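Local coordinates for protein Ent-copalyl diphosphate synthase (Streptomyces platensis, PDB 5BP8) that is a bacterial class II terpene cyclase-type protein, mainly alpha-helical and related in part to the squalene-hopene cyclases, at residues Gly302-Thr310 against Phe332-Phe341. Sequence-based numbering, arbitrary orientation.
Sequences GLPSDSDDT and FRRDGYFSCF
Ser307 lays its CB over one face of the Phe332 ring, 3.8 Å from the ring centroid and 18° off the normal, which meets CH-pi geometry. Asp306 does the same with Phe341: its CB stands 3.7 Å from that ring's centroid, while Pro304 CG touches the ring edge at CE2, 4.0 Å away. Two consecutive residues of 302-310 thus each lie against the face of a different phenylalanine of 332-341. Polar bonds fix the register. Ser307 N donates to Cys340 O (2.8 Å, N-H...O 167°). With chi1 at 65°, Ser307 OG sits between its own N and carbonyl carbon and donates a hydrogen bond to Ser339 O at 2.6 Å, so one serine grips two successive carbonyls. Cys340 SG rests against Asp308 CB at 3.8 Å; the carboxylate of Asp308 turns elsewhere, its OD1 bonding His354 ND1 on helix 349-365. Asp306 OD2 accepts from Asp309 N at 2.9 Å, met from above the carboxylate plane. This identifies Asp306 as the N-cap of helix 307-319, so the contact is a side-chain-capped helix start, pinned by the loop leading into helix 349-365 in a squalene-hopene-cyclase-type alpha-helical barrel; Asp306 to Asp309 match the DXDD motif of class II terpene cyclases.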
ATOM      1  N   GLY A 302       3.890  -1.809 -15.644  1.00 21.85           N
ATOM      2  CA  GLY A 302       5.212  -1.368 -15.176  1.00 22.19           C
ATOM      3  C   GLY A 302       5.714  -2.025 -13.904  1.00 22.36           C
ATOM      4  O   GLY A 302       6.844  -1.757 -13.466  1.00 22.28           O
ATOM      5  N   LEU A 303       4.871  -2.876 -13.316  1.00 22.63           N
ATOM      6  CA  LEU A 303       5.200  -3.686 -12.144  1.00 21.65           C
ATOM      7  C   LEU A 303       5.138  -5.195 -12.508  1.00 22.33           C
ATOM      8  O   LEU A 303       4.486  -5.570 -13.477  1.00 20.86           O
ATOM      9  CB  LEU A 303       4.216  -3.389 -11.017  1.00 21.46           C
ATOM     10  CG  LEU A 303       4.316  -2.003 -10.351  1.00 21.44           C
ATOM     11  CD1 LEU A 303       3.079  -1.706  -9.544  1.00 21.54           C
ATOM     12  CD2 LEU A 303       5.538  -1.904  -9.452  1.00 21.18           C
ATOM     13  N   PRO A 304       5.838  -6.048 -11.754  1.00 22.31           N
ATOM     14  CA  PRO A 304       5.782  -7.484 -12.044  1.00 22.17           C
ATOM     15  C   PRO A 304       4.474  -8.061 -11.567  1.00 20.68           C
ATOM     16  O   PRO A 304       3.888  -7.569 -10.596  1.00 19.86           O
ATOM     17  CB  PRO A 304       6.957  -8.066 -11.226  1.00 23.91           C
ATOM     18  CG  PRO A 304       7.229  -7.072 -10.159  1.00 22.91           C
ATOM     19  CD  PRO A 304       6.798  -5.738 -10.674  1.00 23.70           C
ATOM     20  N   SER A 305       4.022  -9.112 -12.238  1.00 20.65           N
ATOM     21  CA  SER A 305       2.779  -9.785 -11.891  1.00 22.07           C
ATOM     22  C   SER A 305       2.869 -10.414 -10.524  1.00 21.18           C
ATOM     23  O   SER A 305       3.958 -10.822 -10.085  1.00 21.98           O
ATOM     24  CB  SER A 305       2.444 -10.844 -12.949  1.00 24.86           C
ATOM     25  OG  SER A 305       2.104 -10.164 -14.166  1.00 28.83           O
ATOM     26  N   ASP A 306       1.738 -10.469  -9.826  1.00 19.92           N
ATOM     27  CA  ASP A 306       1.677 -11.121  -8.538  1.00 19.61           C
ATOM     28  C   ASP A 306       0.354 -11.824  -8.404  1.00 18.69           C
ATOM     29  O   ASP A 306      -0.634 -11.435  -9.019  1.00 19.40           O
ATOM     30  CB  ASP A 306       1.879 -10.129  -7.366  1.00 19.90           C
ATOM     31  CG  ASP A 306       0.695  -9.222  -7.165  1.00 19.75           C
ATOM     32  OD1 ASP A 306       0.647  -8.131  -7.779  1.00 20.25           O
ATOM     33  OD2 ASP A 306      -0.188  -9.602  -6.374  1.00 19.50           O
ATOM     34  N   SER A 307       0.309 -12.847  -7.565  1.00 19.70           N
ATOM     35  CA  SER A 307      -0.885 -13.668  -7.499  1.00 20.14           C
ATOM     36  C   SER A 307      -2.058 -13.017  -6.767  1.00 20.61           C
ATOM     37  O   SER A 307      -3.206 -13.402  -6.988  1.00 21.03           O
ATOM     38  CB  SER A 307      -0.591 -15.030  -6.875  1.00 20.87           C
ATOM     39  OG  SER A 307      -0.204 -14.964  -5.517  1.00 20.42           O
ATOM     40  N   ASP A 308      -1.784 -12.046  -5.894  1.00 20.19           N
ATOM     41  CA  ASP A 308      -2.871 -11.387  -5.180  1.00 20.33           C
ATOM     42  C   ASP A 308      -3.679 -10.560  -6.161  1.00 19.07           C
ATOM     43  O   ASP A 308      -4.905 -10.715  -6.255  1.00 19.58           O
ATOM     44  CB  ASP A 308      -2.332 -10.552  -4.024  1.00 21.00           C
ATOM     45  CG  ASP A 308      -3.423 -10.050  -3.082  1.00 23.04           C
ATOM     46  OD1 ASP A 308      -4.397 -10.810  -2.810  1.00 22.82           O
ATOM     47  OD2 ASP A 308      -3.259  -8.890  -2.568  1.00 22.08           O
ATOM     48  N   ASP A 309      -3.004  -9.674  -6.904  1.00 19.18           N
ATOM     49  CA  ASP A 309      -3.658  -8.908  -7.913  1.00 18.90           C
ATOM     50  C   ASP A 309      -4.276  -9.800  -8.995  1.00 19.57           C
ATOM     51  O   ASP A 309      -5.396  -9.531  -9.451  1.00 19.05           O
ATOM     52  CB  ASP A 309      -2.690  -7.909  -8.549  1.00 19.32           C
ATOM     53  CG  ASP A 309      -2.362  -6.770  -7.617  1.00 20.77           C
ATOM     54  OD1 ASP A 309      -3.308  -6.081  -7.210  1.00 20.59           O
ATOM     55  OD2 ASP A 309      -1.169  -6.602  -7.260  1.00 20.95           O
ATOM     56  N   THR A 310      -3.564 -10.859  -9.367  1.00 19.99           N
ATOM     57  CA  THR A 310      -4.060 -11.771 -10.411  1.00 20.06           C
ATOM     58  C   THR A 310      -5.373 -12.416  -9.943  1.00 20.56           C
ATOM     59  O   THR A 310      -6.359 -12.421 -10.686  1.00 20.71           O
ATOM     60  CB  THR A 310      -3.006 -12.845 -10.766  1.00 21.04           C
ATOM     61  OG1 THR A 310      -1.855 -12.210 -11.336  1.00 20.62           O
ATOM     62  CG2 THR A 310      -3.548 -13.835 -11.811  1.00 22.32           C
ATOM     63  N   PHE A 332       2.221 -19.908  -9.193  1.00 26.95           N
ATOM     64  CA  PHE A 332       2.519 -19.491  -7.817  1.00 26.51           C
ATOM     65  C   PHE A 332       2.214 -20.588  -6.783  1.00 27.31           C
ATOM     66  O   PHE A 332       2.301 -20.346  -5.554  1.00 29.04           O
ATOM     67  CB  PHE A 332       1.695 -18.240  -7.481  1.00 24.97           C
ATOM     68  CG  PHE A 332       1.962 -17.075  -8.379  1.00 23.57           C
ATOM     69  CD1 PHE A 332       2.943 -16.141  -8.059  1.00 22.77           C
ATOM     70  CD2 PHE A 332       1.220 -16.889  -9.533  1.00 23.60           C
ATOM     71  CE1 PHE A 332       3.181 -15.051  -8.884  1.00 22.64           C
ATOM     72  CE2 PHE A 332       1.449 -15.800 -10.368  1.00 23.03           C
ATOM     73  CZ  PHE A 332       2.434 -14.888 -10.047  1.00 22.86           C
ATOM     74  N   ARG A 333       1.862 -21.792  -7.245  1.00 29.10           N
ATOM     75  CA  ARG A 333       1.590 -22.893  -6.322  1.00 30.29           C
ATOM     76  C   ARG A 333       2.879 -23.318  -5.634  1.00 29.85           C
ATOM     77  O   ARG A 333       3.907 -23.470  -6.279  1.00 28.98           O
ATOM     78  CB  ARG A 333       0.954 -24.087  -7.062  1.00 35.00           C
ATOM     79  CG  ARG A 333       0.512 -25.221  -6.136  1.00 40.69           C
ATOM     80  CD  ARG A 333       0.677 -26.587  -6.794  1.00 48.62           C
ATOM     81  NE  ARG A 333      -0.355 -26.857  -7.800  1.00 54.23           N
ATOM     82  CZ  ARG A 333      -0.152 -27.007  -9.116  1.00 58.64           C
ATOM     83  NH1 ARG A 333       1.066 -26.924  -9.657  1.00 61.92           N
ATOM     84  NH2 ARG A 333      -1.190 -27.252  -9.908  1.00 56.48           N
ATOM     85  N   ARG A 334       2.818 -23.506  -4.318  1.00 29.36           N
ATOM     86  CA  ARG A 334       3.948 -23.992  -3.543  1.00 31.44           C
ATOM     87  C   ARG A 334       3.454 -25.173  -2.711  1.00 32.66           C
ATOM     88  O   ARG A 334       2.323 -25.639  -2.909  1.00 33.09           O
ATOM     89  CB  ARG A 334       4.510 -22.872  -2.657  1.00 30.72           C
ATOM     90  CG  ARG A 334       4.930 -21.621  -3.449  1.00 31.10           C
ATOM     91  CD  ARG A 334       6.132 -21.918  -4.351  1.00 31.47           C
ATOM     92  NE  ARG A 334       6.568 -20.779  -5.152  1.00 30.57           N
ATOM     93  CZ  ARG A 334       6.274 -20.579  -6.438  1.00 31.76           C
ATOM     94  NH1 ARG A 334       5.518 -21.428  -7.120  1.00 31.67           N
ATOM     95  NH2 ARG A 334       6.726 -19.498  -7.053  1.00 32.80           N
ATOM     96  N   ASP A 335       4.291 -25.651  -1.796  1.00 35.99           N
ATOM     97  CA  ASP A 335       3.938 -26.802  -0.937  1.00 38.07           C
ATOM     98  C   ASP A 335       3.046 -26.407   0.250  1.00 36.43           C
ATOM     99  O   ASP A 335       3.522 -26.008   1.294  1.00 38.09           O
ATOM    100  CB  ASP A 335       5.204 -27.492  -0.428  1.00 41.76           C
ATOM    101  CG  ASP A 335       4.917 -28.828   0.262  1.00 47.05           C
ATOM    102  OD1 ASP A 335       3.851 -29.433   0.020  1.00 48.86           O
ATOM    103  OD2 ASP A 335       5.770 -29.273   1.049  1.00 52.33           O
ATOM    104  N   GLY A 336       1.744 -26.541   0.054  1.00 34.17           N
ATOM    105  CA  GLY A 336       0.725 -26.272   1.076  1.00 35.19           C
ATOM    106  C   GLY A 336      -0.031 -24.952   0.944  1.00 33.82           C
ATOM    107  O   GLY A 336      -0.983 -24.702   1.685  1.00 35.01           O
ATOM    108  N   TYR A 337       0.378 -24.112  -0.008  1.00 32.86           N
ATOM    109  CA  TYR A 337      -0.125 -22.730  -0.095  1.00 29.80           C
ATOM    110  C   TYR A 337       0.378 -22.108  -1.398  1.00 29.13           C
ATOM    111  O   TYR A 337       1.106 -22.742  -2.141  1.00 27.62           O
ATOM    112  CB  TYR A 337       0.372 -21.917   1.124  1.00 30.71           C
ATOM    113  CG  TYR A 337       1.831 -21.590   1.017  1.00 31.43           C
ATOM    114  CD1 TYR A 337       2.794 -22.558   1.257  1.00 35.11           C
ATOM    115  CD2 TYR A 337       2.260 -20.328   0.592  1.00 31.09           C
ATOM    116  CE1 TYR A 337       4.139 -22.283   1.085  1.00 36.20           C
ATOM    117  CE2 TYR A 337       3.602 -20.051   0.416  1.00 32.61           C
ATOM    118  CZ  TYR A 337       4.537 -21.030   0.673  1.00 35.71           C
ATOM    119  OH  TYR A 337       5.878 -20.780   0.514  1.00 37.57           O
ATOM    120  N   PHE A 338       0.005 -20.850  -1.658  1.00 25.94           N
ATOM    121  CA  PHE A 338       0.450 -20.139  -2.843  1.00 25.98           C
ATOM    122  C   PHE A 338       1.325 -18.963  -2.467  1.00 25.14           C
ATOM    123  O   PHE A 338       1.032 -18.272  -1.488  1.00 23.17           O
ATOM    124  CB  PHE A 338      -0.753 -19.623  -3.636  1.00 25.72           C
ATOM    125  CG  PHE A 338      -1.435 -20.684  -4.460  1.00 26.20           C
ATOM    126  CD1 PHE A 338      -2.174 -21.704  -3.839  1.00 25.81           C
ATOM    127  CD2 PHE A 338      -1.347 -20.666  -5.835  1.00 25.62           C
ATOM    128  CE1 PHE A 338      -2.790 -22.681  -4.596  1.00 27.12           C
ATOM    129  CE2 PHE A 338      -1.952 -21.657  -6.600  1.00 26.81           C
ATOM    130  CZ  PHE A 338      -2.671 -22.657  -5.977  1.00 26.24           C
ATOM    131  N   SER A 339       2.374 -18.723  -3.238  1.00 25.31           N
ATOM    132  CA  SER A 339       3.180 -17.515  -3.032  1.00 24.67           C
ATOM    133  C   SER A 339       2.518 -16.324  -3.720  1.00 24.35           C
ATOM    134  O   SER A 339       1.676 -16.498  -4.593  1.00 23.39           O
ATOM    135  CB  SER A 339       4.592 -17.671  -3.571  1.00 26.08           C
ATOM    136  OG  SER A 339       4.559 -17.836  -4.976  1.00 28.28           O
ATOM    137  N   CYS A 340       2.914 -15.114  -3.320  1.00 23.06           N
ATOM    138  CA  CYS A 340       2.343 -13.893  -3.899  1.00 22.49           C
ATOM    139  C   CYS A 340       3.193 -13.430  -5.079  1.00 22.97           C
ATOM    140  O   CYS A 340       2.686 -13.178  -6.194  1.00 21.61           O
ATOM    141  CB  CYS A 340       2.225 -12.783  -2.844  1.00 22.27           C
ATOM    142  SG  CYS A 340       1.376 -11.313  -3.494  1.00 22.73           S
ATOM    143  N   PHE A 341       4.502 -13.371  -4.849  1.00 23.59           N
ATOM    144  CA  PHE A 341       5.459 -13.191  -5.930  1.00 24.85           C
ATOM    145  C   PHE A 341       6.145 -14.525  -6.149  1.00 25.96           C
ATOM    146  O   PHE A 341       5.946 -15.489  -5.382  1.00 26.54           O
ATOM    147  CB  PHE A 341       6.432 -12.055  -5.620  1.00 25.14           C
ATOM    148  CG  PHE A 341       5.819 -10.696  -5.750  1.00 26.18           C
ATOM    149  CD1 PHE A 341       5.102 -10.130  -4.694  1.00 26.76           C
ATOM    150  CD2 PHE A 341       5.934  -9.974  -6.929  1.00 26.11           C
ATOM    151  CE1 PHE A 341       4.523  -8.884  -4.821  1.00 27.21           C
ATOM    152  CE2 PHE A 341       5.350  -8.728  -7.059  1.00 26.15           C
ATOM    153  CZ  PHE A 341       4.666  -8.167  -6.002  1.00 27.08           C
TER